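Local coordinates for oxidoreductase, short chain dehydrogenase/reductase family protein (Bifidobacterium adolescentis L2-32, PDB 6OW4) that acts as an NADH-dependent 20beta-hydroxysteroid dehydrogenase of the short-chain dehydrogenase/reductase family, at residues L176-A181 with A205-H210; A181-N186 with N198-T203. All blocks are in the same frame, centred on the assembly; numbering follows the deposited sequence.

Contact 1: residues L176-A181 with A205-H210; sequences LIFTAA and AAIMEH. Unlike the reference sequence in segment 176-181: Ala181 (reference Ser). With NAD (nicotinamide-adenine-dinucleotide), chain N.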
loop_
_atom_site.group_PDB
_atom_site.type_symbol
_atom_site.label_atom_id
_atom_site.label_comp_id
_atom_site.label_asym_id
_atom_site.label_seq_id
_atom_site.Cartn_x
_atom_site.Cartn_y
_atom_site.Cartn_z
ATOM N N LEU F 176 -19.074 -10.418 -3.739
ATOM C CA LEU F 176 -18.095 -11.423 -3.249
ATOM C C LEU F 176 -17.319 -10.818 -2.077
ATOM O O LEU F 176 -16.747 -9.727 -2.258
ATOM C CB LEU F 176 -17.143 -11.811 -4.384
ATOM C CG LEU F 176 -17.804 -12.257 -5.686
ATOM C CD1 LEU F 176 -16.764 -12.422 -6.781
ATOM C CD2 LEU F 176 -18.587 -13.548 -5.488
ATOM N N ILE F 177 -17.316 -11.497 -0.927
ATOM C CA ILE F 177 -16.501 -11.124 0.268
ATOM C C ILE F 177 -15.542 -12.281 0.569
ATOM O O ILE F 177 -16.016 -13.359 0.969
ATOM C CB ILE F 177 -17.384 -10.773 1.484
ATOM C CG1 ILE F 177 -18.459 -9.737 1.136
ATOM C CG2 ILE F 177 -16.523 -10.313 2.650
ATOM C CD1 ILE F 177 -19.809 -10.330 0.795
ATOM N N PHE F 178 -14.244 -12.056 0.369
ATOM C CA PHE F 178 -13.156 -13.018 0.667
ATOM C C PHE F 178 -12.536 -12.648 2.017
ATOM O O PHE F 178 -12.164 -11.478 2.190
ATOM C CB PHE F 178 -12.095 -12.988 -0.436
ATOM C CG PHE F 178 -12.563 -13.409 -1.808
ATOM C CD1 PHE F 178 -13.338 -12.565 -2.589
ATOM C CD2 PHE F 178 -12.191 -14.635 -2.335
ATOM C CE1 PHE F 178 -13.750 -12.951 -3.857
ATOM C CE2 PHE F 178 -12.598 -15.017 -3.604
ATOM C CZ PHE F 178 -13.381 -14.176 -4.361
ATOM N N THR F 179 -12.434 -13.606 2.940
ATOM C CA THR F 179 -11.717 -13.430 4.231
ATOM C C THR F 179 -10.211 -13.534 3.966
ATOM O O THR F 179 -9.744 -14.640 3.630
ATOM C CB THR F 179 -12.183 -14.438 5.289
ATOM O OG1 THR F 179 -13.607 -14.385 5.365
ATOM C CG2 THR F 179 -11.602 -14.156 6.656
ATOM N N ALA F 180 -9.494 -12.413 4.080
ATOM C CA ALA F 180 -8.016 -12.336 4.033
ATOM C C ALA F 180 -7.488 -12.402 5.472
ATOM O O ALA F 180 -8.078 -13.151 6.276
ATOM C CB ALA F 180 -7.586 -11.082 3.309
ATOM N N ALA F 181 -6.413 -11.668 5.775
ATOM C CA ALA F 181 -5.847 -11.498 7.134
ATOM C C ALA F 181 -4.755 -10.425 7.097
ATOM O O ALA F 181 -4.329 -10.045 5.983
ATOM C CB ALA F 181 -5.299 -12.807 7.649
ATOM N N ALA F 205 -2.614 -12.892 1.072
ATOM C CA ALA F 205 -2.098 -11.844 0.157
ATOM C C ALA F 205 -2.500 -12.170 -1.288
ATOM O O ALA F 205 -2.807 -11.228 -2.049
ATOM C CB ALA F 205 -0.599 -11.732 0.293
ATOM N N ALA F 206 -2.487 -13.456 -1.652
ATOM C CA ALA F 206 -2.898 -13.967 -2.981
ATOM C C ALA F 206 -4.411 -13.795 -3.147
ATOM O O ALA F 206 -4.835 -13.316 -4.214
ATOM C CB ALA F 206 -2.487 -15.409 -3.139
ATOM N N ILE F 207 -5.181 -14.177 -2.124
ATOM C CA ILE F 207 -6.666 -14.021 -2.071
ATOM C C ILE F 207 -7.013 -12.547 -2.308
ATOM O O ILE F 207 -7.962 -12.287 -3.070
ATOM C CB ILE F 207 -7.233 -14.550 -0.735
ATOM C CG1 ILE F 207 -7.191 -16.079 -0.679
ATOM C CG2 ILE F 207 -8.642 -14.028 -0.490
ATOM C CD1 ILE F 207 -7.344 -16.649 0.710
ATOM N N MET F 208 -6.264 -11.629 -1.689
ATOM C CA MET F 208 -6.486 -10.160 -1.791
ATOM C C MET F 208 -6.381 -9.710 -3.253
ATOM O O MET F 208 -7.343 -9.090 -3.743
ATOM C CB MET F 208 -5.481 -9.379 -0.938
ATOM C CG MET F 208 -5.884 -9.265 0.524
ATOM S SD MET F 208 -4.768 -8.202 1.480
ATOM C CE MET F 208 -5.064 -6.627 0.678
ATOM N N GLU F 209 -5.266 -10.015 -3.923
ATOM C CA GLU F 209 -4.991 -9.576 -5.319
ATOM C C GLU F 209 -5.882 -10.354 -6.298
ATOM O O GLU F 209 -6.115 -9.841 -7.413
ATOM C CB GLU F 209 -3.506 -9.738 -5.653
ATOM C CG GLU F 209 -3.106 -9.132 -6.989
ATOM C CD GLU F 209 -3.491 -7.675 -7.190
ATOM O OE1 GLU F 209 -3.459 -6.915 -6.204
ATOM O OE2 GLU F 209 -3.828 -7.301 -8.333
ATOM N N HIS F 210 -6.364 -11.538 -5.906
ATOM C CA HIS F 210 -7.364 -12.334 -6.670
ATOM C C HIS F 210 -8.701 -11.583 -6.675
ATOM O O HIS F 210 -9.267 -11.388 -7.768
ATOM C CB HIS F 210 -7.481 -13.759 -6.105
ATOM C CG HIS F 210 -8.630 -14.540 -6.651
ATOM N ND1 HIS F 210 -8.769 -14.807 -7.999
ATOM C CD2 HIS F 210 -9.687 -15.119 -6.042
ATOM C CE1 HIS F 210 -9.862 -15.515 -8.196
ATOM N NE2 HIS F 210 -10.445 -15.720 -7.010
HETATM P PA NAD N . -12.192 -21.544 12.200
HETATM O O1A NAD N . -11.039 -22.489 12.098
HETATM O O2A NAD N . -13.279 -22.146 13.102
HETATM O O5B NAD N . -12.826 -21.242 10.773
HETATM C C5B NAD N . -12.321 -21.880 9.600
HETATM C C4B NAD N . -13.463 -22.754 9.006
HETATM O O4B NAD N . -13.039 -23.141 7.550
HETATM C C3B NAD N . -13.641 -23.829 9.653
HETATM O O3B NAD N . -15.053 -24.023 10.022
HETATM C C2B NAD N . -13.168 -25.072 8.655
HETATM O O2B NAD N . -13.989 -26.252 8.899
HETATM C C1B NAD N . -13.322 -24.645 7.466
HETATM N N9A NAD N . -12.324 -25.307 6.565
HETATM C C8A NAD N . -10.983 -25.481 6.517
HETATM N N7A NAD N . -10.691 -26.212 5.412
HETATM C C5A NAD N . -11.850 -26.490 4.782
HETATM C C6A NAD N . -12.114 -27.208 3.606
HETATM N N6A NAD N . -11.333 -27.906 2.639
HETATM N N1A NAD N . -13.389 -27.346 3.173
HETATM C C2A NAD N . -14.427 -26.788 3.880
HETATM N N3A NAD N . -14.167 -26.076 5.045
HETATM C C4A NAD N . -12.874 -25.933 5.487
HETATM O O3 NAD N . -11.657 -20.130 12.851
HETATM P PN NAD N . -12.077 -18.675 12.299
HETATM O O1N NAD N . -11.475 -17.635 13.201
HETATM O O2N NAD N . -13.602 -18.553 12.306
HETATM O O5D NAD N . -11.483 -18.482 10.830
HETATM C C5D NAD N . -12.329 -18.187 9.729
HETATM C C4D NAD N . -11.502 -17.484 8.621
HETATM O O4D NAD N . -11.050 -16.344 9.066
HETATM C C3D NAD N . -10.288 -18.311 8.240
HETATM O O3D NAD N . -10.147 -18.329 6.878
HETATM C C2D NAD N . -9.092 -17.571 8.910
HETATM O O2D NAD N . -7.865 -17.865 8.119
HETATM C C1D NAD N . -9.441 -16.331 8.871
HETATM N N1N NAD N . -8.850 -15.490 9.917
HETATM C C2N NAD N . -9.215 -15.648 11.248
HETATM C C3N NAD N . -8.644 -14.836 12.240
HETATM C C7N NAD N . -9.032 -15.005 13.729
HETATM O O7N NAD N . -8.226 -14.729 14.597
HETATM N N7N NAD N . -10.321 -15.476 14.104
HETATM C C4N NAD N . -7.720 -13.869 11.890
HETATM C C5N NAD N . -7.357 -13.704 10.563
HETATM C C6N NAD N . -7.935 -14.516 9.578
#
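Phe178 meets Ile207 and His210 between the strand and the helix. Its CB lies 3.6 Å from Ile207 CG2, and Phe178 CD2 also lies near that methyl. Ile207 CG2 is anti to the backbone N, and this branch makes the contact, approaching the Phe178 ring obliquely. Farther out on the ring, Phe178 CE2 comes 3.8 Å from His210 CD2, at the edge of the imidazole. The two ring planes stand at 88° to each other, with centroids 5.5 Å apart. His210 CG is anti to the backbone N (chi1 170°) and beside the carbonyl carbon, and from there CD2 of the ring reaches the phenyl. Past the end of the strand, Ala180 CB rests 3.7 Å from Met208 CG.

Strand 174-179 lies in the parallel sheet of a Rossmann fold, and helix 198-217 packs on it. Their short segments run nearly antiparallel, at 165°, with axes 8.9 Å apart at closest approach. This is expected for a helix that leads on to the adjacent parallel strand, 223-230.

Thr179 turns its CB away from the helix, to the cofactor side. Its CG2 is 3.3 Å from NAD O4D, while its OG1 is hydrogen-bonded to Asn128. The backbone Thr179 O accepts from Lys204, which also bonds NAD, a bond that is likely to help hold the lysine in place. Ala180 O approaches the nicotinamide at C6N, at 3.6 Å.

Around Phe178, Thr156 of helix 142-170 and Leu214 of helix 198-217 add further packing. His210 ND1 is hydrogen-bonded to Asn198 of the second subunit, and its ring stands edge-to-face with Trp145 of that subunit.

Contact 2: residues A181-N186 with N198-T203; sequences ALSGHN and NAYGAT. Unlike the reference sequence in segment 181-186: Ala181 (reference Ser). With NAD (nicotinamide-adenine-dinucleotide), chain N.
Tyr200 CG is anti to the backbone N (chi1 178°), and Ser183 OG is anti to the carbonyl carbon (chi1 -52°); the serine comes to the CD2-CE2 side of the phenol. Ser183 CB is 3.6 Å from Tyr200 CD2. Ser183 OG lies in the plane of the phenol at its edge, 3.6 Å from Tyr200 CE2, and is hydrogen-bonded to Asn188. Ala181 CB sits 3.8 Å from Tyr200 OH. The backbones also come close: Gly184 CA makes a CA-H...O contact of 3.4 Å with Gly201 O. A CB on Gly201 would clash with Ser183 O.

Tyr200 and Lys204 form the YxxxK signature of short-chain dehydrogenases. Tyr200 OH shares a very short hydrogen bond, 2.5 Å, with NAD O2D. A phenylalanine here would probably leave this ribose hydroxyl without its tyrosine mate. Ala181 replaces the serine of the reference sequence, at the position where this family usually carries its active-site serine. Its methyl lies beside the nicotinamide, 3.7 Å from NAD C5N. Residue 181 therefore offers the phenol and the cofactor an apolar contact, and no side-chain hydroxyl.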
loop_
_atom_site.group_PDB
_atom_site.type_symbol
_atom_site.label_atom_id
_atom_site.label_comp_id
_atom_site.label_asym_id
_atom_site.label_seq_id
_atom_site.Cartn_x
_atom_site.Cartn_y
_atom_site.Cartn_z
ATOM N N ALA F 181 -6.413 -11.668 5.775
ATOM C CA ALA F 181 -5.847 -11.498 7.134
ATOM C C ALA F 181 -4.755 -10.425 7.097
ATOM O O ALA F 181 -4.329 -10.045 5.983
ATOM C CB ALA F 181 -5.299 -12.807 7.649
ATOM N N LEU F 182 -4.318 -9.968 8.274
ATOM C CA LEU F 182 -3.175 -9.029 8.431
ATOM C C LEU F 182 -1.860 -9.767 8.163
ATOM O O LEU F 182 -0.868 -9.085 7.844
ATOM C CB LEU F 182 -3.187 -8.429 9.839
ATOM C CG LEU F 182 -4.093 -7.215 10.028
ATOM C CD1 LEU F 182 -4.113 -6.811 11.488
ATOM C CD2 LEU F 182 -3.648 -6.045 9.157
ATOM N N SER F 183 -1.859 -11.100 8.294
ATOM C CA SER F 183 -0.763 -12.008 7.861
ATOM C C SER F 183 -0.489 -11.802 6.365
ATOM O O SER F 183 0.673 -11.980 5.950
ATOM C CB SER F 183 -1.095 -13.442 8.170
ATOM O OG SER F 183 -1.471 -13.590 9.531
ATOM N N GLY F 184 -1.530 -11.445 5.600
ATOM C CA GLY F 184 -1.461 -11.090 4.168
ATOM C C GLY F 184 -0.829 -9.726 3.930
ATOM O O GLY F 184 -0.409 -9.475 2.788
ATOM N N HIS F 185 -0.781 -8.869 4.957
ATOM C CA HIS F 185 -0.168 -7.512 4.923
ATOM C C HIS F 185 1.188 -7.508 5.636
ATOM O O HIS F 185 2.141 -6.916 5.090
ATOM C CB HIS F 185 -1.091 -6.486 5.589
ATOM C CG HIS F 185 -2.372 -6.254 4.864
ATOM N ND1 HIS F 185 -3.596 -6.570 5.417
ATOM C CD2 HIS F 185 -2.626 -5.728 3.648
ATOM C CE1 HIS F 185 -4.551 -6.250 4.571
ATOM N NE2 HIS F 185 -3.982 -5.730 3.479
ATOM N N ASN F 186 1.243 -8.118 6.825
ATOM C CA ASN F 186 2.371 -8.042 7.790
ATOM C C ASN F 186 2.636 -9.429 8.380
ATOM O O ASN F 186 1.662 -10.168 8.604
ATOM C CB ASN F 186 2.058 -7.068 8.930
ATOM C CG ASN F 186 1.910 -5.636 8.466
ATOM O OD1 ASN F 186 0.794 -5.153 8.283
ATOM N ND2 ASN F 186 3.025 -4.953 8.267
ATOM N N ASN F 198 3.883 -18.196 7.461
ATOM C CA ASN F 198 4.694 -18.078 6.217
ATOM C C ASN F 198 3.800 -18.333 4.996
ATOM O O ASN F 198 3.582 -17.388 4.216
ATOM C CB ASN F 198 5.896 -19.028 6.245
ATOM C CG ASN F 198 6.781 -18.921 5.019
ATOM O OD1 ASN F 198 6.529 -18.114 4.128
ATOM N ND2 ASN F 198 7.826 -19.730 4.969
ATOM N N ALA F 199 3.323 -19.570 4.832
ATOM C CA ALA F 199 2.413 -19.993 3.743
ATOM C C ALA F 199 1.045 -19.334 3.935
ATOM O O ALA F 199 0.448 -18.921 2.930
ATOM C CB ALA F 199 2.293 -21.496 3.716
ATOM N N TYR F 200 0.574 -19.247 5.181
ATOM C CA TYR F 200 -0.756 -18.692 5.546
ATOM C C TYR F 200 -0.892 -17.270 4.998
ATOM O O TYR F 200 -1.872 -16.997 4.285
ATOM C CB TYR F 200 -0.960 -18.692 7.060
ATOM C CG TYR F 200 -2.276 -18.098 7.493
ATOM C CD1 TYR F 200 -3.454 -18.817 7.368
ATOM C CD2 TYR F 200 -2.347 -16.814 8.010
ATOM C CE1 TYR F 200 -4.671 -18.280 7.754
ATOM C CE2 TYR F 200 -3.556 -16.263 8.403
ATOM C CZ TYR F 200 -4.721 -16.999 8.275
ATOM O OH TYR F 200 -5.910 -16.461 8.662
ATOM N N GLY F 201 0.064 -16.400 5.338
ATOM C CA GLY F 201 0.121 -15.001 4.876
ATOM C C GLY F 201 0.140 -14.913 3.361
ATOM O O GLY F 201 -0.629 -14.106 2.807
ATOM N N ALA F 202 0.981 -15.725 2.714
ATOM C CA ALA F 202 1.136 -15.794 1.242
ATOM C C ALA F 202 -0.234 -15.996 0.581
ATOM O O ALA F 202 -0.538 -15.254 -0.370
ATOM C CB ALA F 202 2.100 -16.894 0.870
ATOM N N THR F 203 -1.034 -16.945 1.075
ATOM C CA THR F 203 -2.362 -17.302 0.505
ATOM C C THR F 203 -3.323 -16.117 0.663
ATOM O O THR F 203 -4.028 -15.801 -0.309
ATOM C CB THR F 203 -2.936 -18.577 1.138
ATOM O OG1 THR F 203 -3.047 -18.379 2.548
ATOM C CG2 THR F 203 -2.097 -19.803 0.848
HETATM P PA NAD N . -12.192 -21.544 12.200
HETATM O O1A NAD N . -11.039 -22.489 12.098
HETATM O O2A NAD N . -13.279 -22.146 13.102
HETATM O O5B NAD N . -12.826 -21.242 10.773
HETATM C C5B NAD N . -12.321 -21.880 9.600
HETATM C C4B NAD N . -13.463 -22.754 9.006
HETATM O O4B NAD N . -13.039 -23.141 7.550
HETATM C C3B NAD N . -13.641 -23.829 9.653
HETATM O O3B NAD N . -15.053 -24.023 10.022
HETATM C C2B NAD N . -13.168 -25.072 8.655
HETATM O O2B NAD N . -13.989 -26.252 8.899
HETATM C C1B NAD N . -13.322 -24.645 7.466
HETATM N N9A NAD N . -12.324 -25.307 6.565
HETATM C C8A NAD N . -10.983 -25.481 6.517
HETATM N N7A NAD N . -10.691 -26.212 5.412
HETATM C C5A NAD N . -11.850 -26.490 4.782
HETATM C C6A NAD N . -12.114 -27.208 3.606
HETATM N N6A NAD N . -11.333 -27.906 2.639
HETATM N N1A NAD N . -13.389 -27.346 3.173
HETATM C C2A NAD N . -14.427 -26.788 3.880
HETATM N N3A NAD N . -14.167 -26.076 5.045
HETATM C C4A NAD N . -12.874 -25.933 5.487
HETATM O O3 NAD N . -11.657 -20.130 12.851
HETATM P PN NAD N . -12.077 -18.675 12.299
HETATM O O1N NAD N . -11.475 -17.635 13.201
HETATM O O2N NAD N . -13.602 -18.553 12.306
HETATM O O5D NAD N . -11.483 -18.482 10.830
HETATM C C5D NAD N . -12.329 -18.187 9.729
HETATM C C4D NAD N . -11.502 -17.484 8.621
HETATM O O4D NAD N . -11.050 -16.344 9.066
HETATM C C3D NAD N . -10.288 -18.311 8.240
HETATM O O3D NAD N . -10.147 -18.329 6.878
HETATM C C2D NAD N . -9.092 -17.571 8.910
HETATM O O2D NAD N . -7.865 -17.865 8.119
HETATM C C1D NAD N . -9.441 -16.331 8.871
HETATM N N1N NAD N . -8.850 -15.490 9.917
HETATM C C2N NAD N . -9.215 -15.648 11.248
HETATM C C3N NAD N . -8.644 -14.836 12.240
HETATM C C7N NAD N . -9.032 -15.005 13.729
HETATM O O7N NAD N . -8.226 -14.729 14.597
HETATM N N7N NAD N . -10.321 -15.476 14.104
HETATM C C4N NAD N . -7.720 -13.869 11.890
HETATM C C5N NAD N . -7.357 -13.704 10.563
HETATM C C6N NAD N . -7.935 -14.516 9.578
#

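The centres of contacts 1 and 2 lie 10 Å apart, and both contacts use helix 198-217. Contact 2 takes its first turns and contact 1 the turns that follow. Ala181 belongs to both, at the point where the chain leaves strand 174-179 and enters the loop. Along the chain, contact 2 is nested inside the loop that contact 1 closes. The two also touch directly: Ala205 CB packs 3.4 Å from Gly184 O. Contact 1 lies deeper, against the central sheet, and contact 2 lies farther from the chain centre. Both reach NAD and the second subunit, so one helix links the sheet, the cofactor site and the subunit interface.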